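Local atomic coordinates of collagen alpha1(xviii) chain (Mus musculus, PDB entry 1DY0), a protein that inhibits angiogenesis as the endostatin domain of collagen XVIII, a compact zinc-binding module released from the parent collagen. Residues H5-F10 with V44-T49; L14-L19 with L176-S181; N20-G25 with A117-S122; L83-D88 with Q97-A102. The protein carries 2 engineered substitutions. All blocks are in the same frame, centred on the assembly; numbering follows the deposited sequence.

Contact 2 is the hub, near the centre of the folded chain, where the nearly terminal strands 14-18 and 176-179 pair in the five-stranded mixed sheet. Contact 1, centred about 12 Å from it, shares its zinc ion through His-7 and Asp-9. Contact 4, about 13 Å from contact 2 between centres, reaches the same sheet, since Leu-83 lies on its outermost strand 82-84 and touches Leu-16, while Trp-87 packs on Ile-178. Contact 3, about 16 Å away, touches contact 2 through Trp-118. In sequence, contacts 3 and 4 fall between the segments of contact 2, and contact 1 interleaves with contacts 2 and 3. Contact 2 thus joins the two ends of the domain, and its zinc ion ties the N-terminal segment to the sheet.

Contact 1 (H5-F10 with V44-T49); sequences HTHQDF and VGLSGT. With ZN (zinc ion), chain C; ZN (zinc ion), chain B.
The carbonyl oxygen of Gly-45 is held by two donors from the N-terminal segment. The His-7 backbone N lies 3.1 Å from Gly-45 O, and its N-H points almost straight at the oxygen (168°), though the donor stands well above the carbonyl plane. Thr-6 adds a weak bond, OG1 to Gly-45 O at 3.5 Å; its hydroxyl lies anti to its own backbone N (chi1 -173°), which turns it to the same acceptor as the next residue's amide. Glycine suits this position: its positive phi ends helix 29-42 in a Schellman motif, and the bare CA lets His-5 O come within 3.9 Å of it. Farther on, a water bridges the segments, donating to His-7 O and accepting from Ser-47 N.

The apolar part of the contact is a single methyl. Leu-46 CD2 lies obliquely beside the His-7 imidazole, 3.5 Å from its CD2, with the two side chains alongside each other and pointing the same way. With CG anti to the backbone N (chi1 174°), the His-7 ring reaches past this methyl and binds zinc through NE2 at 1.9 Å. Asp-9 OD2 binds the same ion at 2.0 Å, and His-15 and Asp-80 complete the site. A second zinc ion is bound by His-5 ND1 at 2.2 Å.

The contact lies at the surface, where the extended segment leading to strand 14-18 runs past the loop that joins helix 29-42 to strand 50-52. From that loop the buried Leu-46 also packs on Phe-107.

Contact 2 (L14-L19 with L176-S181); sequences LHLVAL and LCIENS. With ZN (zinc ion), chain B.
Strands 14-18 and 176-179 run antiparallel at 159°, with Val-17 and Cys-177 as a hydrogen-bonded pair in which Val-17 N reaches Cys-177 O at 2.8 Å, while Leu-16 with Ile-178 and Ala-18 with Leu-176 form non-hydrogen-bonded pairs. The face bearing these last four residues is apolar. Leu-16 and Leu-176 slant across each other, and Leu-16 CD1 touches both Leu-176 CB (4.0 Å) and Ile-178 CD1 (4.1 Å). Ala-18 is small enough for Leu-176 CD2 to come within 3.6 Å of Ala-18 CB. On the face of Val-17 and Cys-177, the Cys-177 sulfur meets Leu-19 CD2 from just beyond the strand and is tied to Cys-37 of helix 29-42 by a disulfide.

Where strand 176-179 ends beside the start of strand 14-18, Glu-179 OE1 receives two hydrogen bonds from one residue. Its syn lone pair meets His-15 ND1 at 2.9 Å, almost exactly in the ring plane, and its anti lone pair takes the backbone N of His-15 at 3.1 Å. An extended glutamate chain, with CG anti to its N (chi1 -161°), runs alongside the histidine to make both bonds. The ND1 bond helps fix the ring's rotation and puts the proton on ND1, so that His-15 NE2 can bind zinc at 2.1 Å; the carboxylate would probably also make NE2 a stronger electron-pair donor to the metal. The backbone bond holds the carboxylate in place.

Such a histidine-carboxylate pair behind a metal ligand is a familiar second-shell device, here built into the central sheet of the endostatin fold.

Contact 3 (N20-G25 with A117-S122); sequences NTPLSG and AWPQKS
Pro-22 meets the five-membered part of the Trp-118 indole obliquely, its CD lying 3.6 Å from Trp-118 CD1 and its CB 3.8 Å from the same atom. A rigid proline ring offers a compact apolar surface that needs little ordering to pack here, and its CG also approaches Pro-119 CD at 4.4 Å. At the six-membered end of the indole, Asn-20 O comes to 3.5 Å from Trp-118 CZ2, so the broad tryptophan spans three successive residues of segment 20-25. No direct hydrogen bond joins the segments. A water does so instead, donating to Thr-21 O at 2.9 Å and accepting from Trp-118 NE1 at 3.2 Å, which gives the indole N-H a partner.

Several groups set this first shell in place. Ala-117 CB lies over one face of the indole, 3.6 Å above its plane and toward the rim. Lys-121 folds back along its own segment so that its NZ donates to Trp-118 O at 2.6 Å, in the carbonyl plane; the same ammonium group also bonds Val-112 O. On the other segment, Asn-20 OD1 accepts from the backbone N of Asp-108, helping to hold the start of the loop after strand 14-18.

The arrangement is loop-to-loop packing at the surface of this C-type-lectin-like fold: an inverse gamma turn centred on Lys-121 leads into strand 122-124 of the three-stranded sheet, while segment 20-25 leads toward helix 29-42.

Contact 4 (L83-D88 with Q97-A102); sequences LSPSWD and QLQPGA
Leu-83 carries the contact by sending different parts of its side chain to two partners on the facing loop. Its CB meets Leu-98 CD2 at 3.8 Å, while Leu-83 CD2 touches Ala-102 CB at 3.5 Å. The leucine's CG stands anti to its carbonyl carbon (chi1 -65°), which keeps the branched end away from Leu-83 O. That oxygen receives the backbone N of Gln-99 at 2.9 Å, a bent bond with an angle of 137° at the hydrogen. Gln-99 turns its CB toward the same carbonyl, then folds at chi2 so that its side chain crosses that of Pro-85 obliquely, with OE1 and NE2 each 4.1 Å from Pro-85 CD. Small Ala-102 can approach closely because a type II turn from Gln-99 to Ala-102 doubles the chain back; Gly-101 takes the positive phi of that turn. To one side a water donates to Gln-97 O and lies 3.3 Å from Ser-84 OG.

Leu-83 and Ser-84 both face Ile-75 in a classic beta bulge, at the edge strand 82-84 of the mixed sheet. From there the chain leads into helix 87-90, and the loop 97-102 packs on the corner that the chain turns at Leu-83, with Leu-98 hydrogen-bonded through its backbone to Gly-159.

Contact 1 (H5-F10 with V44-T49)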
loop_
_atom_site.group_PDB
_atom_site.type_symbol
_atom_site.label_atom_id
_atom_site.label_comp_id
_atom_site.label_asym_id
_atom_site.label_seq_id
_atom_site.Cartn_x
_atom_site.Cartn_y
_atom_site.Cartn_z
ATOM N N HIS A 5 -9.353 -11.628 19.890
ATOM C CA HIS A 5 -10.211 -11.629 18.701
ATOM C C HIS A 5 -10.301 -10.276 18.001
ATOM O O HIS A 5 -10.908 -10.156 16.939
ATOM C CB HIS A 5 -11.587 -12.214 19.024
ATOM C CG HIS A 5 -12.646 -11.227 19.413
ATOM N ND1 HIS A 5 -12.584 -10.459 20.561
ATOM C CD2 HIS A 5 -13.805 -10.900 18.806
ATOM C CE1 HIS A 5 -13.665 -9.706 20.639
ATOM N NE2 HIS A 5 -14.422 -9.951 19.599
ATOM N N THR A 6 -9.678 -9.256 18.580
ATOM C CA THR A 6 -9.693 -7.939 17.990
ATOM C C THR A 6 -8.351 -7.274 18.296
ATOM O O THR A 6 -7.738 -7.547 19.340
ATOM C CB THR A 6 -10.925 -7.110 18.488
ATOM O OG1 THR A 6 -11.011 -5.875 17.780
ATOM C CG2 THR A 6 -10.854 -6.831 19.977
ATOM N N HIS A 7 -7.812 -6.576 17.297
ATOM C CA HIS A 7 -6.552 -5.838 17.416
ATOM C C HIS A 7 -6.935 -4.489 18.013
ATOM O O HIS A 7 -7.887 -3.852 17.562
ATOM C CB HIS A 7 -5.901 -5.651 16.025
ATOM C CG HIS A 7 -4.673 -4.782 16.034
ATOM N ND1 HIS A 7 -3.403 -5.284 16.211
ATOM C CD2 HIS A 7 -4.536 -3.439 15.937
ATOM C CE1 HIS A 7 -2.532 -4.285 16.238
ATOM N NE2 HIS A 7 -3.200 -3.155 16.077
ATOM N N GLN A 8 -6.232 -4.074 19.054
ATOM C CA GLN A 8 -6.512 -2.801 19.715
ATOM C C GLN A 8 -5.270 -1.933 19.843
ATOM O O GLN A 8 -4.202 -2.431 20.201
ATOM C CB GLN A 8 -7.020 -3.045 21.130
ATOM C CG GLN A 8 -8.415 -3.595 21.275
ATOM C CD GLN A 8 -8.836 -3.604 22.729
ATOM O OE1 GLN A 8 -9.273 -2.585 23.268
ATOM N NE2 GLN A 8 -8.625 -4.729 23.395
ATOM N N ASP A 9 -5.436 -0.628 19.639
ATOM C CA ASP A 9 -4.328 0.322 19.751
ATOM C C ASP A 9 -4.738 1.383 20.762
ATOM O O ASP A 9 -5.861 1.887 20.720
ATOM C CB ASP A 9 -4.028 1.002 18.403
ATOM C CG ASP A 9 -3.672 0.019 17.307
ATOM O OD1 ASP A 9 -4.591 -0.514 16.650
ATOM O OD2 ASP A 9 -2.469 -0.215 17.076
ATOM N N PHE A 10 -3.827 1.762 21.649
ATOM C CA PHE A 10 -4.166 2.751 22.664
ATOM C C PHE A 10 -3.467 4.098 22.428
ATOM O O PHE A 10 -3.368 4.940 23.325
ATOM C CB PHE A 10 -3.907 2.160 24.063
ATOM C CG PHE A 10 -4.711 0.892 24.336
ATOM C CD1 PHE A 10 -5.994 0.964 24.883
ATOM C CD2 PHE A 10 -4.194 -0.369 24.021
ATOM C CE1 PHE A 10 -6.763 -0.195 25.087
ATOM C CE2 PHE A 10 -4.951 -1.533 24.220
ATOM C CZ PHE A 10 -6.240 -1.446 24.759
ATOM N N VAL A 44 -9.004 -10.413 10.244
ATOM C CA VAL A 44 -7.968 -10.522 11.266
ATOM C C VAL A 44 -8.251 -9.671 12.497
ATOM O O VAL A 44 -7.414 -9.579 13.394
ATOM C CB VAL A 44 -6.527 -10.247 10.721
ATOM C CG1 VAL A 44 -6.172 -11.267 9.655
ATOM C CG2 VAL A 44 -6.377 -8.807 10.207
ATOM N N GLY A 45 -9.425 -9.051 12.543
ATOM C CA GLY A 45 -9.784 -8.247 13.697
ATOM C C GLY A 45 -9.443 -6.773 13.669
ATOM O O GLY A 45 -9.436 -6.120 14.716
ATOM N N LEU A 46 -9.090 -6.240 12.506
ATOM C CA LEU A 46 -8.798 -4.821 12.446
ATOM C C LEU A 46 -10.145 -4.143 12.223
ATOM O O LEU A 46 -10.928 -4.540 11.355
ATOM C CB LEU A 46 -7.789 -4.493 11.343
ATOM C CG LEU A 46 -6.344 -4.968 11.563
ATOM C CD1 LEU A 46 -5.536 -4.816 10.293
ATOM C CD2 LEU A 46 -5.702 -4.191 12.690
ATOM N N SER A 47 -10.426 -3.161 13.070
ATOM C CA SER A 47 -11.672 -2.406 13.047
ATOM C C SER A 47 -11.692 -1.225 12.081
ATOM O O SER A 47 -12.764 -0.786 11.667
ATOM C CB SER A 47 -11.972 -1.908 14.465
ATOM O OG SER A 47 -10.855 -1.208 15.001
ATOM N N GLY A 48 -10.510 -0.730 11.722
ATOM C CA GLY A 48 -10.396 0.418 10.839
ATOM C C GLY A 48 -10.897 0.233 9.423
ATOM O O GLY A 48 -11.309 -0.856 9.028
ATOM N N THR A 49 -10.911 1.328 8.673
ATOM C CA THR A 49 -11.345 1.322 7.275
ATOM C C THR A 49 -10.107 1.228 6.381
ATOM O O THR A 49 -9.329 2.181 6.284
ATOM C CB THR A 49 -12.124 2.616 6.942
ATOM O OG1 THR A 49 -13.334 2.659 7.716
ATOM C CG2 THR A 49 -12.452 2.684 5.450
HETATM ZN ZN ZN C . -10.812 -10.963 21.817
HETATM ZN ZN ZN B . -2.069 -1.691 15.841
HETATM O O HOH W 1 -8.549 -2.705 15.202
#

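Contact 2 (L14-L19 with L176-S181)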
loop_
_atom_site.group_PDB
_atom_site.type_symbol
_atom_site.label_atom_id
_atom_site.label_comp_id
_atom_site.label_asym_id
_atom_site.label_seq_id
_atom_site.Cartn_x
_atom_site.Cartn_y
_atom_site.Cartn_z
ATOM N N LEU A 14 -1.793 4.693 12.095
ATOM C CA LEU A 14 -2.404 4.271 10.840
ATOM C C LEU A 14 -1.636 3.028 10.401
ATOM O O LEU A 14 -0.413 3.045 10.347
ATOM C CB LEU A 14 -2.277 5.378 9.778
ATOM C CG LEU A 14 -3.037 6.690 10.000
ATOM C CD1 LEU A 14 -2.773 7.626 8.853
ATOM C CD2 LEU A 14 -4.525 6.424 10.107
ATOM N N HIS A 15 -2.342 1.942 10.120
ATOM C CA HIS A 15 -1.678 0.706 9.706
ATOM C C HIS A 15 -1.487 0.580 8.208
ATOM O O HIS A 15 -2.393 0.881 7.430
ATOM C CB HIS A 15 -2.445 -0.532 10.205
ATOM C CG HIS A 15 -2.500 -0.654 11.697
ATOM N ND1 HIS A 15 -3.426 0.018 12.468
ATOM C CD2 HIS A 15 -1.734 -1.362 12.567
ATOM C CE1 HIS A 15 -3.229 -0.268 13.743
ATOM N NE2 HIS A 15 -2.207 -1.097 13.827
ATOM N N LEU A 16 -0.294 0.154 7.813
ATOM C CA LEU A 16 0.022 -0.089 6.409
ATOM C C LEU A 16 0.240 -1.594 6.361
ATOM O O LEU A 16 1.218 -2.096 6.918
ATOM C CB LEU A 16 1.298 0.644 6.004
ATOM C CG LEU A 16 1.662 0.588 4.521
ATOM C CD1 LEU A 16 0.485 1.049 3.681
ATOM C CD2 LEU A 16 2.876 1.473 4.275
ATOM N N VAL A 17 -0.673 -2.315 5.716
ATOM C CA VAL A 17 -0.590 -3.768 5.674
ATOM C C VAL A 17 -0.712 -4.321 4.256
ATOM O O VAL A 17 -1.452 -3.796 3.436
ATOM C CB VAL A 17 -1.690 -4.395 6.602
ATOM C CG1 VAL A 17 -1.450 -5.881 6.813
ATOM C CG2 VAL A 17 -1.722 -3.681 7.947
ATOM N N ALA A 18 0.003 -5.404 3.987
ATOM C CA ALA A 18 -0.003 -6.029 2.673
ATOM C C ALA A 18 -1.064 -7.123 2.475
ATOM O O ALA A 18 -1.373 -7.896 3.402
ATOM C CB ALA A 18 1.397 -6.599 2.363
ATOM N N LEU A 19 -1.630 -7.169 1.269
ATOM C CA LEU A 19 -2.603 -8.196 0.927
ATOM C C LEU A 19 -1.866 -9.532 0.988
ATOM O O LEU A 19 -0.668 -9.594 0.725
ATOM C CB LEU A 19 -3.185 -7.961 -0.466
ATOM C CG LEU A 19 -4.194 -6.815 -0.525
ATOM C CD1 LEU A 19 -4.646 -6.618 -1.935
ATOM C CD2 LEU A 19 -5.384 -7.127 0.359
ATOM N N LEU A 176 -0.377 -3.016 -1.060
ATOM C CA LEU A 176 -0.560 -2.581 0.322
ATOM C C LEU A 176 -1.925 -1.949 0.578
ATOM O O LEU A 176 -2.600 -1.502 -0.342
ATOM C CB LEU A 176 0.540 -1.593 0.704
ATOM C CG LEU A 176 1.992 -2.051 0.547
ATOM C CD1 LEU A 176 2.917 -0.878 0.809
ATOM C CD2 LEU A 176 2.295 -3.179 1.504
ATOM N N CYS A 177 -2.309 -1.899 1.846
ATOM C CA CYS A 177 -3.585 -1.332 2.267
ATOM C C CYS A 177 -3.271 -0.375 3.387
ATOM O O CYS A 177 -2.516 -0.714 4.296
ATOM C CB CYS A 177 -4.530 -2.415 2.800
ATOM S SG CYS A 177 -4.920 -3.764 1.643
ATOM N N ILE A 178 -3.859 0.814 3.319
ATOM C CA ILE A 178 -3.646 1.857 4.312
ATOM C C ILE A 178 -4.971 2.216 4.976
ATOM O O ILE A 178 -6.009 2.300 4.317
ATOM C CB ILE A 178 -3.042 3.125 3.651
ATOM C CG1 ILE A 178 -2.783 4.212 4.689
ATOM C CG2 ILE A 178 -3.963 3.650 2.538
ATOM C CD1 ILE A 178 -1.591 3.948 5.615
ATOM N N GLU A 179 -4.935 2.379 6.288
ATOM C CA GLU A 179 -6.109 2.735 7.064
ATOM C C GLU A 179 -6.342 4.198 6.728
ATOM O O GLU A 179 -5.384 4.950 6.574
ATOM C CB GLU A 179 -5.777 2.559 8.540
ATOM C CG GLU A 179 -6.947 2.448 9.475
ATOM C CD GLU A 179 -6.541 1.860 10.811
ATOM O OE1 GLU A 179 -5.330 1.627 11.038
ATOM O OE2 GLU A 179 -7.446 1.609 11.633
ATOM N N ASN A 180 -7.598 4.604 6.575
ATOM C CA ASN A 180 -7.885 5.985 6.196
ATOM C C ASN A 180 -7.950 7.021 7.334
ATOM O O ASN A 180 -7.826 8.232 7.095
ATOM C CB ASN A 180 -9.129 6.060 5.313
ATOM C CG ASN A 180 -10.374 6.434 6.075
ATOM O OD1 ASN A 180 -10.952 5.603 6.772
ATOM N ND2 ASN A 180 -10.776 7.691 5.978
ATOM N N SER A 181 -8.131 6.544 8.561
ATOM C CA SER A 181 -8.201 7.384 9.764
ATOM C C SER A 181 -7.967 6.462 10.971
ATOM O O SER A 181 -8.172 5.256 10.879
ATOM C CB SER A 181 -9.542 8.122 9.868
ATOM O OG SER A 181 -10.629 7.277 9.505
HETATM ZN ZN ZN B . -2.069 -1.691 15.841
#

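Contact 3 (N20-G25 with A117-S122)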
loop_
_atom_site.group_PDB
_atom_site.type_symbol
_atom_site.label_atom_id
_atom_site.label_comp_id
_atom_site.label_asym_id
_atom_site.label_seq_id
_atom_site.Cartn_x
_atom_site.Cartn_y
_atom_site.Cartn_z
ATOM N N ASN A 20 -2.599 -10.590 1.308
ATOM C CA ASN A 20 -2.027 -11.923 1.465
ATOM C C ASN A 20 -1.472 -12.613 0.227
ATOM O O ASN A 20 -0.810 -13.651 0.340
ATOM C CB ASN A 20 -3.016 -12.828 2.204
ATOM C CG ASN A 20 -3.266 -12.364 3.625
ATOM O OD1 ASN A 20 -2.371 -11.841 4.277
ATOM N ND2 ASN A 20 -4.496 -12.525 4.101
ATOM N N THR A 21 -1.736 -12.059 -0.951
ATOM C CA THR A 21 -1.211 -12.622 -2.190
ATOM C C THR A 21 -0.805 -11.476 -3.101
ATOM O O THR A 21 -1.364 -10.380 -3.008
ATOM C CB THR A 21 -2.277 -13.443 -2.965
ATOM O OG1 THR A 21 -3.329 -12.577 -3.403
ATOM C CG2 THR A 21 -2.881 -14.539 -2.092
ATOM N N PRO A 22 0.246 -11.674 -3.921
ATOM C CA PRO A 22 0.635 -10.585 -4.824
ATOM C C PRO A 22 -0.462 -10.504 -5.882
ATOM O O PRO A 22 -1.192 -11.481 -6.087
ATOM C CB PRO A 22 1.955 -11.091 -5.419
ATOM C CG PRO A 22 1.837 -12.575 -5.344
ATOM C CD PRO A 22 1.231 -12.765 -3.969
ATOM N N LEU A 23 -0.629 -9.349 -6.518
ATOM C CA LEU A 23 -1.656 -9.213 -7.544
ATOM C C LEU A 23 -1.046 -8.568 -8.769
ATOM O O LEU A 23 -0.054 -7.845 -8.663
ATOM C CB LEU A 23 -2.829 -8.337 -7.060
ATOM C CG LEU A 23 -3.694 -8.618 -5.816
ATOM C CD1 LEU A 23 -4.724 -7.525 -5.736
ATOM C CD2 LEU A 23 -4.408 -9.951 -5.890
ATOM N N SER A 24 -1.585 -8.901 -9.939
ATOM C CA SER A 24 -1.136 -8.314 -11.192
ATOM C C SER A 24 -1.925 -7.008 -11.285
ATOM O O SER A 24 -2.724 -6.708 -10.406
ATOM C CB SER A 24 -1.487 -9.225 -12.375
ATOM O OG SER A 24 -2.888 -9.370 -12.482
ATOM N N GLY A 25 -1.753 -6.274 -12.375
ATOM C CA GLY A 25 -2.460 -5.016 -12.522
ATOM C C GLY A 25 -3.957 -5.171 -12.714
ATOM O O GLY A 25 -4.682 -4.198 -12.593
ATOM N N ALA A 117 6.505 -16.353 -0.871
ATOM C CA ALA A 117 5.158 -16.272 -1.455
ATOM C C ALA A 117 5.027 -15.060 -2.374
ATOM O O ALA A 117 4.124 -14.995 -3.207
ATOM C CB ALA A 117 4.093 -16.213 -0.368
ATOM N N TRP A 118 5.892 -14.074 -2.159
ATOM C CA TRP A 118 5.914 -12.877 -2.983
ATOM C C TRP A 118 7.246 -12.960 -3.701
ATOM O O TRP A 118 8.284 -12.573 -3.148
ATOM C CB TRP A 118 5.825 -11.603 -2.134
ATOM C CG TRP A 118 4.488 -11.428 -1.464
ATOM C CD1 TRP A 118 3.404 -10.743 -1.953
ATOM C CD2 TRP A 118 4.086 -11.943 -0.190
ATOM N NE1 TRP A 118 2.366 -10.808 -1.061
ATOM C CE2 TRP A 118 2.755 -11.541 0.030
ATOM C CE3 TRP A 118 4.735 -12.710 0.790
ATOM C CZ2 TRP A 118 2.052 -11.871 1.188
ATOM C CZ3 TRP A 118 4.033 -13.040 1.941
ATOM C CH2 TRP A 118 2.707 -12.621 2.129
ATOM N N PRO A 119 7.244 -13.551 -4.909
ATOM C CA PRO A 119 8.382 -13.770 -5.810
ATOM C C PRO A 119 9.139 -12.497 -6.126
ATOM O O PRO A 119 10.371 -12.465 -6.099
ATOM C CB PRO A 119 7.714 -14.324 -7.066
ATOM C CG PRO A 119 6.538 -15.034 -6.527
ATOM C CD PRO A 119 6.009 -14.044 -5.540
ATOM N N GLN A 120 8.392 -11.454 -6.459
ATOM C CA GLN A 120 8.991 -10.175 -6.781
ATOM C C GLN A 120 8.697 -9.197 -5.661
ATOM O O GLN A 120 7.555 -9.059 -5.217
ATOM C CB GLN A 120 8.479 -9.686 -8.126
ATOM C CG GLN A 120 8.990 -10.541 -9.269
ATOM C CD GLN A 120 8.112 -10.452 -10.484
ATOM O OE1 GLN A 120 8.183 -9.493 -11.247
ATOM N NE2 GLN A 120 7.256 -11.446 -10.662
ATOM N N LYS A 121 9.759 -8.570 -5.176
ATOM C CA LYS A 121 9.692 -7.618 -4.079
ATOM C C LYS A 121 9.433 -6.180 -4.535
ATOM O O LYS A 121 10.172 -5.258 -4.176
ATOM C CB LYS A 121 10.987 -7.699 -3.257
ATOM C CG LYS A 121 11.386 -9.120 -2.830
ATOM C CD LYS A 121 10.267 -9.843 -2.071
ATOM C CE LYS A 121 10.683 -11.257 -1.685
ATOM N NZ LYS A 121 9.620 -11.996 -0.954
ATOM N N SER A 122 8.410 -6.003 -5.363
ATOM C CA SER A 122 8.029 -4.685 -5.854
ATOM C C SER A 122 6.592 -4.447 -5.425
ATOM O O SER A 122 5.843 -5.401 -5.219
ATOM C CB SER A 122 8.158 -4.595 -7.377
ATOM O OG SER A 122 9.509 -4.686 -7.780
HETATM O O HOH W 2 0.323 -8.398 -1.730
#

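Contact 4 (L83-D88 with Q97-A102)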
loop_
_atom_site.group_PDB
_atom_site.type_symbol
_atom_site.label_atom_id
_atom_site.label_comp_id
_atom_site.label_asym_id
_atom_site.label_seq_id
_atom_site.Cartn_x
_atom_site.Cartn_y
_atom_site.Cartn_z
ATOM N N LEU A 83 6.863 2.663 10.814
ATOM C CA LEU A 83 7.444 2.660 9.471
ATOM C C LEU A 83 7.768 4.082 9.024
ATOM O O LEU A 83 8.716 4.314 8.275
ATOM C CB LEU A 83 6.452 2.075 8.460
ATOM C CG LEU A 83 5.996 0.621 8.520
ATOM C CD1 LEU A 83 4.920 0.424 7.471
ATOM C CD2 LEU A 83 7.161 -0.323 8.264
ATOM N N SER A 84 6.955 5.028 9.475
ATOM C CA SER A 84 7.117 6.429 9.113
ATOM C C SER A 84 6.441 7.288 10.183
ATOM O O SER A 84 5.419 6.900 10.755
ATOM C CB SER A 84 6.464 6.677 7.747
ATOM O OG SER A 84 6.717 7.982 7.251
ATOM N N PRO A 85 7.032 8.441 10.511
ATOM C CA PRO A 85 6.443 9.317 11.526
ATOM C C PRO A 85 5.109 9.948 11.117
ATOM O O PRO A 85 4.336 10.373 11.965
ATOM C CB PRO A 85 7.545 10.353 11.762
ATOM C CG PRO A 85 8.277 10.383 10.441
ATOM C CD PRO A 85 8.358 8.930 10.088
ATOM N N SER A 86 4.833 10.019 9.822
ATOM C CA SER A 86 3.569 10.584 9.366
ATOM C C SER A 86 3.327 10.201 7.920
ATOM O O SER A 86 4.251 9.744 7.236
ATOM C CB SER A 86 3.588 12.106 9.462
ATOM O OG SER A 86 4.559 12.633 8.572
ATOM N N TRP A 87 2.084 10.364 7.471
ATOM C CA TRP A 87 1.687 10.075 6.097
ATOM C C TRP A 87 2.407 11.094 5.212
ATOM O O TRP A 87 3.031 10.750 4.208
ATOM C CB TRP A 87 0.161 10.223 5.979
ATOM C CG TRP A 87 -0.446 10.096 4.592
ATOM C CD1 TRP A 87 -0.977 11.103 3.851
ATOM C CD2 TRP A 87 -0.649 8.893 3.836
ATOM N NE1 TRP A 87 -1.508 10.614 2.682
ATOM C CE2 TRP A 87 -1.323 9.256 2.646
ATOM C CE3 TRP A 87 -0.329 7.541 4.039
ATOM C CZ2 TRP A 87 -1.684 8.325 1.670
ATOM C CZ3 TRP A 87 -0.689 6.609 3.061
ATOM C CH2 TRP A 87 -1.358 7.009 1.895
ATOM N N ASP A 88 2.378 12.343 5.653
ATOM C CA ASP A 88 3.004 13.427 4.930
ATOM C C ASP A 88 4.481 13.210 4.607
ATOM O O ASP A 88 4.966 13.698 3.583
ATOM C CB ASP A 88 2.825 14.727 5.712
ATOM C CG ASP A 88 1.507 15.394 5.430
ATOM O OD1 ASP A 88 0.924 15.123 4.362
ATOM O OD2 ASP A 88 1.049 16.194 6.270
ATOM N N GLN A 97 10.430 6.969 1.733
ATOM C CA GLN A 97 11.510 6.356 2.491
ATOM C C GLN A 97 10.977 5.850 3.839
ATOM O O GLN A 97 10.413 6.615 4.611
ATOM C CB GLN A 97 12.605 7.402 2.717
ATOM C CG GLN A 97 13.852 6.889 3.404
ATOM C CD GLN A 97 14.627 5.944 2.529
ATOM O OE1 GLN A 97 15.118 6.333 1.470
ATOM N NE2 GLN A 97 14.748 4.699 2.961
ATOM N N LEU A 98 11.103 4.548 4.079
ATOM C CA LEU A 98 10.647 3.933 5.327
ATOM C C LEU A 98 11.750 4.054 6.368
ATOM O O LEU A 98 12.876 4.438 6.047
ATOM C CB LEU A 98 10.333 2.437 5.119
ATOM C CG LEU A 98 9.132 1.948 4.292
ATOM C CD1 LEU A 98 9.159 0.426 4.163
ATOM C CD2 LEU A 98 7.841 2.401 4.938
ATOM N N GLN A 99 11.424 3.718 7.611
ATOM C CA GLN A 99 12.392 3.752 8.701
ATOM C C GLN A 99 13.397 2.618 8.495
ATOM O O GLN A 99 13.040 1.563 7.980
ATOM C CB GLN A 99 11.669 3.539 10.025
ATOM C CG GLN A 99 12.097 4.484 11.128
ATOM C CD GLN A 99 11.548 5.890 10.949
ATOM O OE1 GLN A 99 11.560 6.447 9.851
ATOM N NE2 GLN A 99 11.055 6.468 12.034
ATOM N N PRO A 100 14.663 2.804 8.910
ATOM C CA PRO A 100 15.653 1.735 8.729
ATOM C C PRO A 100 15.266 0.427 9.418
ATOM O O PRO A 100 14.788 0.431 10.557
ATOM C CB PRO A 100 16.920 2.338 9.329
ATOM C CG PRO A 100 16.390 3.310 10.351
ATOM C CD PRO A 100 15.269 3.961 9.586
ATOM N N GLY A 101 15.424 -0.677 8.689
ATOM C CA GLY A 101 15.096 -1.993 9.216
ATOM C C GLY A 101 13.607 -2.311 9.291
ATOM O O GLY A 101 13.217 -3.386 9.769
ATOM N N ALA A 102 12.784 -1.384 8.799
ATOM C CA ALA A 102 11.325 -1.518 8.798
ATOM C C ALA A 102 10.827 -2.771 8.085
ATOM O O ALA A 102 11.397 -3.196 7.078
ATOM C CB ALA A 102 10.685 -0.267 8.177
HETATM O O HOH W 3 9.004 8.958 5.150
#